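Local atomic coordinates of cell surface protein (Faecalibacterium prausnitzii A2-165, PDB entry 4GT6), a protein that is of unknown function but, as an extracellular BspA-type leucine-rich repeat protein, probably binds other proteins at the bacterial cell surface. Residues 336-341 against 359-364; 305-310 against 328-333; 249-254 against 273-278. All blocks are in the same frame, centred on the assembly; numbering follows the deposited sequence.

How the interactions relate
All three contacts join neighbouring coils of the leucine-rich repeat solenoid formed by the later part of this chain. Along the chain interaction 3 comes first, then 2, then 1. Interaction 1 lies in the parallel sheet of strands 315-317, 338-341 and 361-364, interaction 2 in the turns that precede strands 315-317 and 338-341, and interaction 3 where strand 253-256 begins in another sheet. Interactions 1 and 2, centres about 14 Å apart, touch through Ile-339 CD1 and Phe-330 CZ (4.0 Å). Interaction 3 touches neither, its centre about 22 Å from that of interaction 2. Backbone bonds and packing between successive coils thus probably hold together this repeat region, one part of a longer protein.

Interaction 1: residues 336-341 against 359-364; sequences LERIAI and LNNIEY
The guanidinium of Arg-338 has the carboxylate of Glu-363 at its edge, OE2 lying in its plane, and the two flat groups are turned 77° apart. NE bonds to Glu-363 OE2 at 2.9 Å and NH2 to OE1 at 3.0 Å, a side-on salt bridge in which both nitrogens stand above the carboxylate plane. With CG anti to the backbone N (chi1 -175°), Arg-338 runs beside Asn-361, whose ND2 lies 3.5 Å from Arg-338 CG. The Tyr-364 ring meets Ile-341 O obliquely through CD1, while Trp-371 of helix 368-372 packs edge-to-face with it.

Strands 338-341 and 361-364 pair in parallel. Ile-339 N donates to Asn-361 O, Glu-363 N to Ile-339 O, and Ile-341 N to Glu-363 O at 2.8 Å. Where the strands begin, Glu-337 O accepts from both Asn-360 N and Asn-361 N. On the sheet face away from the salt bridge, Ile-339 CG2 touches Leu-359 CD1 at 3.8 Å and Ile-362 CG1 at 3.9 Å.

An alanine in place of Arg-338 would probably leave the Glu-363 carboxylate without its positive mate. Because Arg-338 also binds Asp-317 and Ser-315 of the preceding coil, its guanidinium links three successive strands, and its charge probably balances two carboxylates at once.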
ATOM      1  N   LEU A 336     -20.929 -18.274 -10.977  1.00 27.80           N
ATOM      2  CA  LEU A 336     -21.718 -17.415 -11.860  1.00 26.26           C
ATOM      3  C   LEU A 336     -22.378 -18.247 -12.953  1.00 30.43           C
ATOM      4  O   LEU A 336     -21.673 -18.850 -13.755  1.00 31.40           O
ATOM      5  CB  LEU A 336     -20.833 -16.304 -12.453  1.00 24.86           C
ATOM      6  CG  LEU A 336     -21.504 -15.258 -13.349  1.00 27.84           C
ATOM      7  CD1 LEU A 336     -22.548 -14.422 -12.562  1.00 27.85           C
ATOM      8  CD2 LEU A 336     -20.449 -14.331 -13.942  1.00 26.86           C
ATOM      9  N   GLU A 337     -23.727 -18.325 -12.937  1.00 27.81           N
ATOM     10  CA  GLU A 337     -24.523 -19.132 -13.888  1.00 30.14           C
ATOM     11  C   GLU A 337     -25.193 -18.289 -14.945  1.00 34.25           C
ATOM     12  O   GLU A 337     -25.352 -18.737 -16.080  1.00 34.99           O
ATOM     13  CB  GLU A 337     -25.646 -19.914 -13.160  1.00 33.04           C
ATOM     14  CG  GLU A 337     -25.197 -20.929 -12.127  1.00 47.03           C
ATOM     15  CD  GLU A 337     -26.295 -21.474 -11.225  1.00 73.81           C
ATOM     16  OE1 GLU A 337     -27.434 -20.951 -11.266  1.00 76.02           O
ATOM     17  OE2 GLU A 337     -26.005 -22.417 -10.454  1.00 66.05           O
ATOM     18  N   ARG A 338     -25.650 -17.090 -14.549  1.00 29.84           N
ATOM     19  CA  ARG A 338     -26.422 -16.209 -15.400  1.00 29.22           C
ATOM     20  C   ARG A 338     -25.861 -14.799 -15.421  1.00 29.80           C
ATOM     21  O   ARG A 338     -25.549 -14.231 -14.372  1.00 26.30           O
ATOM     22  CB  ARG A 338     -27.878 -16.171 -14.899  1.00 30.46           C
ATOM     23  CG  ARG A 338     -28.846 -15.367 -15.769  1.00 37.70           C
ATOM     24  CD  ARG A 338     -30.101 -15.010 -14.997  1.00 40.68           C
ATOM     25  NE  ARG A 338     -30.792 -13.879 -15.608  1.00 44.52           N
ATOM     26  CZ  ARG A 338     -30.712 -12.622 -15.182  1.00 54.96           C
ATOM     27  NH1 ARG A 338     -30.004 -12.324 -14.098  1.00 36.37           N
ATOM     28  NH2 ARG A 338     -31.366 -11.658 -15.816  1.00 45.52           N
ATOM     29  N   ILE A 339     -25.786 -14.221 -16.618  1.00 28.02           N
ATOM     30  CA  ILE A 339     -25.377 -12.826 -16.769  1.00 26.94           C
ATOM     31  C   ILE A 339     -26.221 -12.183 -17.865  1.00 30.16           C
ATOM     32  O   ILE A 339     -26.349 -12.740 -18.953  1.00 31.47           O
ATOM     33  CB  ILE A 339     -23.847 -12.607 -16.979  1.00 29.76           C
ATOM     34  CG1 ILE A 339     -23.523 -11.075 -17.056  1.00 29.94           C
ATOM     35  CG2 ILE A 339     -23.307 -13.376 -18.196  1.00 30.90           C
ATOM     36  CD1 ILE A 339     -22.210 -10.669 -16.529  1.00 36.00           C
ATOM     37  N   ALA A 340     -26.830 -11.039 -17.552  1.00 26.94           N
ATOM     38  CA  ALA A 340     -27.591 -10.273 -18.544  1.00 27.08           C
ATOM     39  C   ALA A 340     -26.679  -9.162 -19.065  1.00 28.73           C
ATOM     40  O   ALA A 340     -26.166  -8.372 -18.273  1.00 26.59           O
ATOM     41  CB  ALA A 340     -28.868  -9.711 -17.938  1.00 28.06           C
ATOM     42  N   ILE A 341     -26.399  -9.168 -20.374  1.00 26.04           N
ATOM     43  CA  ILE A 341     -25.512  -8.190 -21.013  1.00 24.02           C
ATOM     44  C   ILE A 341     -26.338  -7.280 -21.949  1.00 27.08           C
ATOM     45  O   ILE A 341     -26.964  -7.786 -22.886  1.00 27.71           O
ATOM     46  CB  ILE A 341     -24.360  -8.914 -21.768  1.00 26.80           C
ATOM     47  CG1 ILE A 341     -23.462  -9.707 -20.759  1.00 26.40           C
ATOM     48  CG2 ILE A 341     -23.535  -7.901 -22.601  1.00 26.82           C
ATOM     49  CD1 ILE A 341     -22.455 -10.664 -21.357  1.00 33.28           C
ATOM     50  N   LEU A 359     -21.004 -20.832 -15.788  1.00 41.60           N
ATOM     51  CA  LEU A 359     -21.657 -19.912 -16.723  1.00 39.94           C
ATOM     52  C   LEU A 359     -22.288 -20.643 -17.915  1.00 49.87           C
ATOM     53  O   LEU A 359     -21.582 -21.087 -18.825  1.00 53.13           O
ATOM     54  CB  LEU A 359     -20.650 -18.836 -17.181  1.00 38.34           C
ATOM     55  CG  LEU A 359     -21.175 -17.623 -17.940  1.00 40.24           C
ATOM     56  CD1 LEU A 359     -22.263 -16.883 -17.143  1.00 38.83           C
ATOM     57  CD2 LEU A 359     -20.032 -16.658 -18.252  1.00 43.02           C
ATOM     58  N   ASN A 360     -23.630 -20.781 -17.882  1.00 46.95           N
ATOM     59  CA  ASN A 360     -24.397 -21.487 -18.911  1.00 48.61           C
ATOM     60  C   ASN A 360     -25.562 -20.648 -19.476  1.00 52.06           C
ATOM     61  O   ASN A 360     -26.246 -21.105 -20.389  1.00 54.25           O
ATOM     62  CB  ASN A 360     -24.932 -22.825 -18.355  1.00 51.82           C
ATOM     63  CG  ASN A 360     -25.798 -22.735 -17.110  1.00 72.46           C
ATOM     64  OD1 ASN A 360     -26.514 -21.754 -16.865  1.00 57.01           O
ATOM     65  ND2 ASN A 360     -25.798 -23.803 -16.321  1.00 70.99           N
ATOM     66  N   ASN A 361     -25.790 -19.439 -18.943  1.00 45.73           N
ATOM     67  CA  ASN A 361     -26.897 -18.612 -19.398  1.00 44.15           C
ATOM     68  C   ASN A 361     -26.469 -17.157 -19.589  1.00 44.42           C
ATOM     69  O   ASN A 361     -26.426 -16.387 -18.632  1.00 40.95           O
ATOM     70  CB  ASN A 361     -28.078 -18.722 -18.409  1.00 45.49           C
ATOM     71  CG  ASN A 361     -29.337 -17.973 -18.791  1.00 64.26           C
ATOM     72  OD1 ASN A 361     -29.539 -17.543 -19.936  1.00 57.54           O
ATOM     73  ND2 ASN A 361     -30.235 -17.830 -17.830  1.00 58.09           N
ATOM     74  N   ILE A 362     -26.187 -16.780 -20.843  1.00 41.99           N
ATOM     75  CA  ILE A 362     -25.844 -15.406 -21.191  1.00 39.88           C
ATOM     76  C   ILE A 362     -27.083 -14.800 -21.861  1.00 42.83           C
ATOM     77  O   ILE A 362     -27.447 -15.216 -22.960  1.00 43.53           O
ATOM     78  CB  ILE A 362     -24.547 -15.305 -22.063  1.00 43.39           C
ATOM     79  CG1 ILE A 362     -23.310 -15.819 -21.289  1.00 45.13           C
ATOM     80  CG2 ILE A 362     -24.316 -13.862 -22.568  1.00 42.03           C
ATOM     81  CD1 ILE A 362     -22.073 -16.169 -22.157  1.00 55.89           C
ATOM     82  N   GLU A 363     -27.757 -13.865 -21.167  1.00 38.05           N
ATOM     83  CA  GLU A 363     -28.942 -13.161 -21.676  1.00 37.72           C
ATOM     84  C   GLU A 363     -28.491 -11.869 -22.347  1.00 39.64           C
ATOM     85  O   GLU A 363     -28.209 -10.887 -21.663  1.00 37.94           O
ATOM     86  CB  GLU A 363     -29.954 -12.851 -20.554  1.00 39.65           C
ATOM     87  CG  GLU A 363     -30.555 -14.052 -19.845  1.00 52.10           C
ATOM     88  CD  GLU A 363     -31.594 -13.712 -18.791  1.00 76.44           C
ATOM     89  OE1 GLU A 363     -31.961 -12.521 -18.664  1.00 65.25           O
ATOM     90  OE2 GLU A 363     -32.046 -14.647 -18.091  1.00 79.59           O
ATOM     91  N   TYR A 364     -28.394 -11.876 -23.679  1.00 36.28           N
ATOM     92  CA  TYR A 364     -27.970 -10.713 -24.452  1.00 34.67           C
ATOM     93  C   TYR A 364     -29.181 -10.109 -25.139  1.00 42.91           C
ATOM     94  O   TYR A 364     -29.902 -10.802 -25.854  1.00 43.18           O
ATOM     95  CB  TYR A 364     -26.876 -11.119 -25.441  1.00 33.98           C
ATOM     96  CG  TYR A 364     -26.359 -10.004 -26.321  1.00 32.54           C
ATOM     97  CD1 TYR A 364     -25.650  -8.932 -25.782  1.00 31.62           C
ATOM     98  CD2 TYR A 364     -26.524 -10.050 -27.702  1.00 33.92           C
ATOM     99  CE1 TYR A 364     -25.133  -7.924 -26.597  1.00 30.16           C
ATOM    100  CE2 TYR A 364     -25.993  -9.065 -28.525  1.00 33.95           C
ATOM    101  CZ  TYR A 364     -25.327  -7.988 -27.968  1.00 34.17           C
ATOM    102  OH  TYR A 364     -24.816  -7.031 -28.804  1.00 31.08           O
TER

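Interaction 2: residues 305-310 against 328-333; sequences SVFAGC and DAFAGC
Phe-307 N donates to Ala-329 O at 2.8 Å, in the plane of that carbonyl and with an angle of 145° at the hydrogen. Gly-309 N makes an equally short bond to Ala-331 O, so alternate amides of 305-310 reach the next coil. Ser-305 CA adds a CH...O contact to Asp-328 O at 3.3 Å. Beyond it a water bonded to Ser-305 OG donates to Asp-328 OD2 over a longer 3.3 Å, linking the two side chains.

Each segment folds as a type I beta turn running into a type II turn: 305-308 and 307-310 in one, 328-331 and 330-333 in the other. This repeated pair of turns leads into strands 315-317 and 338-341 of the leucine-rich repeat solenoid, and puts Phe-307 over Phe-330, Ala-308 over Ala-331, Gly-309 over Gly-332 and Cys-310 over Cys-333. Both glycines have positive phi, a backbone shape that favours glycine.

The two phenylalanines lie side by side and point the same way. In both, CG is anti to the carbonyl carbon (chi1 -61° in Phe-307), and the rings meet obliquely, Phe-307 CD2 lying 3.6 Å from Phe-330 CE1. The ring planes are 28° apart but slid past one another, with centroids separated by 5.5 Å and little overlap. Phe-284 and Phe-353 continue the aromatic row into the coils beyond. In the second pair of turns, Cys-333 SG sits 3.0 Å from Phe-307 O and touches Cys-310 CB.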
ATOM      1  N   SER A 305     -10.868  -6.325 -13.246  1.00 18.09           N
ATOM      2  CA  SER A 305     -10.971  -7.170 -12.042  1.00 18.64           C
ATOM      3  C   SER A 305     -12.059  -6.713 -11.052  1.00 19.72           C
ATOM      4  O   SER A 305     -11.965  -7.062  -9.872  1.00 19.76           O
ATOM      5  CB  SER A 305      -9.633  -7.193 -11.296  1.00 22.56           C
ATOM      6  OG  SER A 305      -8.545  -7.624 -12.094  1.00 23.31           O
ATOM      7  N   VAL A 306     -13.089  -5.979 -11.515  1.00 14.62           N
ATOM      8  CA  VAL A 306     -14.095  -5.385 -10.598  1.00 14.53           C
ATOM      9  C   VAL A 306     -14.732  -6.447  -9.650  1.00 16.88           C
ATOM     10  O   VAL A 306     -14.851  -6.175  -8.457  1.00 16.42           O
ATOM     11  CB  VAL A 306     -15.159  -4.505 -11.312  1.00 18.45           C
ATOM     12  CG1 VAL A 306     -15.933  -5.270 -12.390  1.00 18.32           C
ATOM     13  CG2 VAL A 306     -16.096  -3.815 -10.303  1.00 17.99           C
ATOM     14  N   PHE A 307     -15.105  -7.620 -10.164  1.00 16.37           N
ATOM     15  CA  PHE A 307     -15.691  -8.708  -9.376  1.00 17.47           C
ATOM     16  C   PHE A 307     -14.855  -9.977  -9.478  1.00 21.79           C
ATOM     17  O   PHE A 307     -15.370 -11.065  -9.245  1.00 22.06           O
ATOM     18  CB  PHE A 307     -17.144  -8.981  -9.819  1.00 19.45           C
ATOM     19  CG  PHE A 307     -18.044  -7.785  -9.625  1.00 19.11           C
ATOM     20  CD1 PHE A 307     -18.387  -7.350  -8.345  1.00 20.02           C
ATOM     21  CD2 PHE A 307     -18.570  -7.106 -10.720  1.00 19.99           C
ATOM     22  CE1 PHE A 307     -19.202  -6.223  -8.166  1.00 20.20           C
ATOM     23  CE2 PHE A 307     -19.384  -5.982 -10.540  1.00 21.69           C
ATOM     24  CZ  PHE A 307     -19.692  -5.545  -9.267  1.00 19.79           C
ATOM     25  N   ALA A 308     -13.558  -9.852  -9.775  1.00 19.18           N
ATOM     26  CA  ALA A 308     -12.686 -11.020  -9.845  1.00 20.13           C
ATOM     27  C   ALA A 308     -12.683 -11.753  -8.481  1.00 26.31           C
ATOM     28  O   ALA A 308     -12.630 -11.095  -7.431  1.00 24.44           O
ATOM     29  CB  ALA A 308     -11.267 -10.594 -10.239  1.00 21.04           C
ATOM     30  N   GLY A 309     -12.826 -13.078  -8.511  1.00 24.18           N
ATOM     31  CA  GLY A 309     -12.819 -13.906  -7.302  1.00 24.75           C
ATOM     32  C   GLY A 309     -14.076 -13.822  -6.446  1.00 27.17           C
ATOM     33  O   GLY A 309     -14.061 -14.213  -5.270  1.00 27.34           O
ATOM     34  N   CYS A 310     -15.176 -13.313  -7.018  1.00 20.81           N
ATOM     35  CA  CYS A 310     -16.437 -13.254  -6.280  1.00 20.54           C
ATOM     36  C   CYS A 310     -17.147 -14.596  -6.494  1.00 24.60           C
ATOM     37  O   CYS A 310     -18.048 -14.746  -7.320  1.00 22.85           O
ATOM     38  CB  CYS A 310     -17.275 -12.050  -6.688  1.00 20.69           C
ATOM     39  SG  CYS A 310     -16.600 -10.476  -6.076  1.00 23.89           S
ATOM     40  N   ASP A 328     -10.524  -9.403 -16.818  1.00 20.80           N
ATOM     41  CA  ASP A 328     -10.735 -10.105 -15.556  1.00 20.99           C
ATOM     42  C   ASP A 328     -11.923  -9.569 -14.715  1.00 23.11           C
ATOM     43  O   ASP A 328     -11.986  -9.882 -13.532  1.00 22.78           O
ATOM     44  CB  ASP A 328      -9.443 -10.029 -14.700  1.00 22.85           C
ATOM     45  CG  ASP A 328      -8.258 -10.797 -15.240  1.00 38.12           C
ATOM     46  OD1 ASP A 328      -8.466 -11.693 -16.095  1.00 36.42           O
ATOM     47  OD2 ASP A 328      -7.126 -10.548 -14.766  1.00 44.73           O
ATOM     48  N   ALA A 329     -12.881  -8.826 -15.311  1.00 19.17           N
ATOM     49  CA  ALA A 329     -14.013  -8.269 -14.557  1.00 18.21           C
ATOM     50  C   ALA A 329     -14.755  -9.333 -13.713  1.00 20.49           C
ATOM     51  O   ALA A 329     -15.171  -9.019 -12.601  1.00 19.71           O
ATOM     52  CB  ALA A 329     -14.989  -7.571 -15.480  1.00 18.04           C
ATOM     53  N   PHE A 330     -14.903 -10.562 -14.226  1.00 18.46           N
ATOM     54  CA  PHE A 330     -15.559 -11.656 -13.488  1.00 20.43           C
ATOM     55  C   PHE A 330     -14.651 -12.883 -13.410  1.00 26.57           C
ATOM     56  O   PHE A 330     -15.152 -13.999 -13.265  1.00 26.49           O
ATOM     57  CB  PHE A 330     -16.906 -12.030 -14.142  1.00 22.79           C
ATOM     58  CG  PHE A 330     -17.918 -10.917 -14.051  1.00 23.11           C
ATOM     59  CD1 PHE A 330     -18.746 -10.796 -12.935  1.00 24.13           C
ATOM     60  CD2 PHE A 330     -17.999  -9.946 -15.048  1.00 23.18           C
ATOM     61  CE1 PHE A 330     -19.688  -9.769 -12.854  1.00 24.25           C
ATOM     62  CE2 PHE A 330     -18.931  -8.911 -14.960  1.00 23.81           C
ATOM     63  CZ  PHE A 330     -19.783  -8.840 -13.876  1.00 22.58           C
ATOM     64  N   ALA A 331     -13.322 -12.693 -13.501  1.00 24.15           N
ATOM     65  CA  ALA A 331     -12.383 -13.828 -13.486  1.00 25.44           C
ATOM     66  C   ALA A 331     -12.462 -14.600 -12.174  1.00 29.72           C
ATOM     67  O   ALA A 331     -12.359 -14.007 -11.097  1.00 28.16           O
ATOM     68  CB  ALA A 331     -10.957 -13.349 -13.720  1.00 26.20           C
ATOM     69  N   GLY A 332     -12.657 -15.914 -12.280  1.00 26.07           N
ATOM     70  CA  GLY A 332     -12.731 -16.782 -11.112  1.00 26.40           C
ATOM     71  C   GLY A 332     -14.068 -16.797 -10.398  1.00 30.17           C
ATOM     72  O   GLY A 332     -14.164 -17.340  -9.293  1.00 30.71           O
ATOM     73  N   CYS A 333     -15.131 -16.246 -11.027  1.00 25.60           N
ATOM     74  CA  CYS A 333     -16.484 -16.299 -10.457  1.00 24.63           C
ATOM     75  C   CYS A 333     -17.064 -17.679 -10.820  1.00 29.91           C
ATOM     76  O   CYS A 333     -17.929 -17.809 -11.695  1.00 28.72           O
ATOM     77  CB  CYS A 333     -17.333 -15.142 -10.967  1.00 23.45           C
ATOM     78  SG  CYS A 333     -16.773 -13.525 -10.375  1.00 25.26           S
TER
HETATM   79  O   HOH W   1      -7.645 -10.054 -11.582  1.00 31.47           O

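Interaction 3: residues 249-254 against 273-278; sequences IPNGVA and PDSVVS. With EDO (1,2-ethanediol), chain I.
Ser-275 OG meets two backbone groups of the facing turn. It accepts from Gly-252 N at 3.0 Å and donates to Val-253 O at 2.8 Å, approaching from above the plane of that carbonyl. The hydroxyl lies between the backbone N and carbonyl carbon of its own residue (chi1 59°), and there both directions of its bonding serve the type II turn 250-253. A backbone bond, Val-277 N to Ala-254 O, is nearly straight at 174° and has the same length as the bond to Val-253 O; its donor too stands above the carbonyl plane. Ala-254 CA adds a CH...O contact to Ser-275 O.

A water donates to Asn-251 OD1 at 2.6 Å and accepts a weak bond from Ser-275 N, joining the outer parts of the two turns. Away from the facing segment, Asp-274 OD1 accepts from O2 of a 1,2-ethanediol, probably picked up from the crystallisation liquor, and from Ser-297 N.

Apolar contacts come from the Pro-273 ring and a valine pair. Pro-273 CD rests 3.7 Å from Ile-249 CB, the two side chains crossing at about a right angle. Val-253 and Val-276 run side by side, CG1 to CG2 at 4.1 Å. The proline ring also lies against a backbone carbonyl, Pro-273 CG being 3.4 Å from Pro-250 O.

The turn 250-253 leads into strand 253-256, and the type I turn 273-276 precedes strand 278-279, its parallel neighbour in the sheet. Tyr-225 of strand 224-227 covers Pro-250 and Val-253 at one end, while on the following coil Ser-296 OG bonds to Val-276 O and Ile-299 packs against the Val-276 side chain.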
ATOM      1  N   ILE A 249     -24.488   2.155  -0.398  1.00 15.03           N
ATOM      2  CA  ILE A 249     -23.576   3.298  -0.564  1.00 13.36           C
ATOM      3  C   ILE A 249     -24.438   4.583  -0.518  1.00 14.45           C
ATOM      4  O   ILE A 249     -25.439   4.673  -1.228  1.00 13.58           O
ATOM      5  CB  ILE A 249     -22.769   3.166  -1.876  1.00 15.74           C
ATOM      6  CG1 ILE A 249     -21.821   1.934  -1.797  1.00 16.08           C
ATOM      7  CG2 ILE A 249     -21.984   4.468  -2.172  1.00 16.31           C
ATOM      8  CD1 ILE A 249     -21.244   1.499  -3.168  1.00 17.72           C
ATOM      9  N   PRO A 250     -24.075   5.583   0.310  1.00 13.32           N
ATOM     10  CA  PRO A 250     -24.936   6.774   0.423  1.00 13.59           C
ATOM     11  C   PRO A 250     -25.047   7.588  -0.848  1.00 18.11           C
ATOM     12  O   PRO A 250     -24.085   7.738  -1.616  1.00 15.47           O
ATOM     13  CB  PRO A 250     -24.255   7.630   1.495  1.00 14.88           C
ATOM     14  CG  PRO A 250     -23.372   6.691   2.258  1.00 18.75           C
ATOM     15  CD  PRO A 250     -22.969   5.606   1.294  1.00 14.24           C
ATOM     16  N   ASN A 251     -26.234   8.153  -1.032  1.00 16.28           N
ATOM     17  CA  ASN A 251     -26.472   9.147  -2.067  1.00 16.38           C
ATOM     18  C   ASN A 251     -25.484  10.312  -1.798  1.00 17.95           C
ATOM     19  O   ASN A 251     -25.278  10.677  -0.639  1.00 16.60           O
ATOM     20  CB  ASN A 251     -27.922   9.629  -1.984  1.00 18.77           C
ATOM     21  CG  ASN A 251     -28.266  10.696  -2.977  1.00 37.39           C
ATOM     22  OD1 ASN A 251     -27.755  10.702  -4.094  1.00 29.40           O
ATOM     23  ND2 ASN A 251     -29.152  11.618  -2.591  1.00 33.85           N
ATOM     24  N   GLY A 252     -24.847  10.825  -2.839  1.00 14.63           N
ATOM     25  CA  GLY A 252     -23.839  11.875  -2.684  1.00 14.89           C
ATOM     26  C   GLY A 252     -22.434  11.348  -2.935  1.00 18.30           C
ATOM     27  O   GLY A 252     -21.482  12.133  -3.031  1.00 17.03           O
ATOM     28  N   VAL A 253     -22.299  10.011  -3.066  1.00 15.04           N
ATOM     29  CA  VAL A 253     -21.024   9.353  -3.415  1.00 13.51           C
ATOM     30  C   VAL A 253     -20.954   9.337  -4.940  1.00 17.30           C
ATOM     31  O   VAL A 253     -21.890   8.854  -5.585  1.00 16.32           O
ATOM     32  CB  VAL A 253     -20.885   7.933  -2.806  1.00 16.15           C
ATOM     33  CG1 VAL A 253     -19.654   7.203  -3.395  1.00 15.27           C
ATOM     34  CG2 VAL A 253     -20.788   8.011  -1.281  1.00 15.79           C
ATOM     35  N   ALA A 254     -19.887   9.904  -5.514  1.00 13.73           N
ATOM     36  CA  ALA A 254     -19.746   9.999  -6.973  1.00 14.77           C
ATOM     37  C   ALA A 254     -18.873   8.899  -7.555  1.00 17.89           C
ATOM     38  O   ALA A 254     -18.917   8.643  -8.761  1.00 18.11           O
ATOM     39  CB  ALA A 254     -19.151  11.349  -7.334  1.00 16.73           C
ATOM     40  N   PRO A 273     -25.983   4.164  -5.247  1.00 18.86           N
ATOM     41  CA  PRO A 273     -26.900   5.226  -5.658  1.00 18.50           C
ATOM     42  C   PRO A 273     -26.585   5.644  -7.096  1.00 20.25           C
ATOM     43  O   PRO A 273     -25.443   5.422  -7.564  1.00 17.23           O
ATOM     44  CB  PRO A 273     -26.574   6.359  -4.663  1.00 20.03           C
ATOM     45  CG  PRO A 273     -25.101   6.210  -4.426  1.00 23.10           C
ATOM     46  CD  PRO A 273     -24.853   4.701  -4.452  1.00 19.38           C
ATOM     47  N   ASP A 274     -27.532   6.342  -7.756  1.00 18.34           N
ATOM     48  CA  ASP A 274     -27.302   6.801  -9.128  1.00 18.87           C
ATOM     49  C   ASP A 274     -26.295   7.966  -9.185  1.00 22.16           C
ATOM     50  O   ASP A 274     -25.817   8.295 -10.274  1.00 21.36           O
ATOM     51  CB  ASP A 274     -28.616   7.167  -9.824  1.00 20.94           C
ATOM     52  CG  ASP A 274     -29.536   5.970 -10.048  1.00 25.46           C
ATOM     53  OD1 ASP A 274     -29.023   4.827 -10.144  1.00 22.18           O
ATOM     54  OD2 ASP A 274     -30.759   6.179 -10.142  1.00 30.59           O
ATOM     55  N   SER A 275     -25.900   8.526  -8.012  1.00 18.03           N
ATOM     56  CA  SER A 275     -24.854   9.562  -7.975  1.00 17.03           C
ATOM     57  C   SER A 275     -23.485   8.946  -8.316  1.00 17.73           C
ATOM     58  O   SER A 275     -22.582   9.679  -8.711  1.00 17.94           O
ATOM     59  CB  SER A 275     -24.815  10.277  -6.619  1.00 18.54           C
ATOM     60  OG  SER A 275     -24.584   9.404  -5.524  1.00 17.08           O
ATOM     61  N   VAL A 276     -23.324   7.602  -8.195  1.00 15.21           N
ATOM     62  CA  VAL A 276     -22.047   6.938  -8.537  1.00 15.07           C
ATOM     63  C   VAL A 276     -21.893   6.946 -10.063  1.00 18.50           C
ATOM     64  O   VAL A 276     -22.743   6.387 -10.778  1.00 18.91           O
ATOM     65  CB  VAL A 276     -21.914   5.503  -7.957  1.00 18.13           C
ATOM     66  CG1 VAL A 276     -20.677   4.778  -8.530  1.00 17.54           C
ATOM     67  CG2 VAL A 276     -21.835   5.535  -6.429  1.00 18.20           C
ATOM     68  N   VAL A 277     -20.836   7.591 -10.548  1.00 14.22           N
ATOM     69  CA  VAL A 277     -20.603   7.687 -12.000  1.00 15.65           C
ATOM     70  C   VAL A 277     -19.415   6.825 -12.442  1.00 19.82           C
ATOM     71  O   VAL A 277     -19.232   6.623 -13.645  1.00 18.92           O
ATOM     72  CB  VAL A 277     -20.469   9.140 -12.517  1.00 20.74           C
ATOM     73  CG1 VAL A 277     -21.742   9.938 -12.240  1.00 20.44           C
ATOM     74  CG2 VAL A 277     -19.232   9.846 -11.957  1.00 20.67           C
ATOM     75  N   SER A 278     -18.576   6.363 -11.502  1.00 16.45           N
ATOM     76  CA  SER A 278     -17.431   5.516 -11.872  1.00 15.87           C
ATOM     77  C   SER A 278     -17.022   4.596 -10.729  1.00 19.61           C
ATOM     78  O   SER A 278     -17.245   4.898  -9.565  1.00 16.81           O
ATOM     79  CB  SER A 278     -16.227   6.347 -12.322  1.00 18.38           C
ATOM     80  OG  SER A 278     -15.692   7.127 -11.269  1.00 22.59           O
TER
HETATM   81  C1  EDO I 907     -29.966   1.978  -8.235  1.00 62.68           C
HETATM   82  O1  EDO I 907     -29.326   3.215  -7.956  1.00 59.39           O
HETATM   83  C2  EDO I 907     -30.997   2.149  -9.387  1.00 64.31           C
HETATM   84  O2  EDO I 907     -30.330   2.480 -10.599  1.00 64.13           O
HETATM   85  O   HOH W   2     -28.337   9.335  -6.242  1.00 29.30           O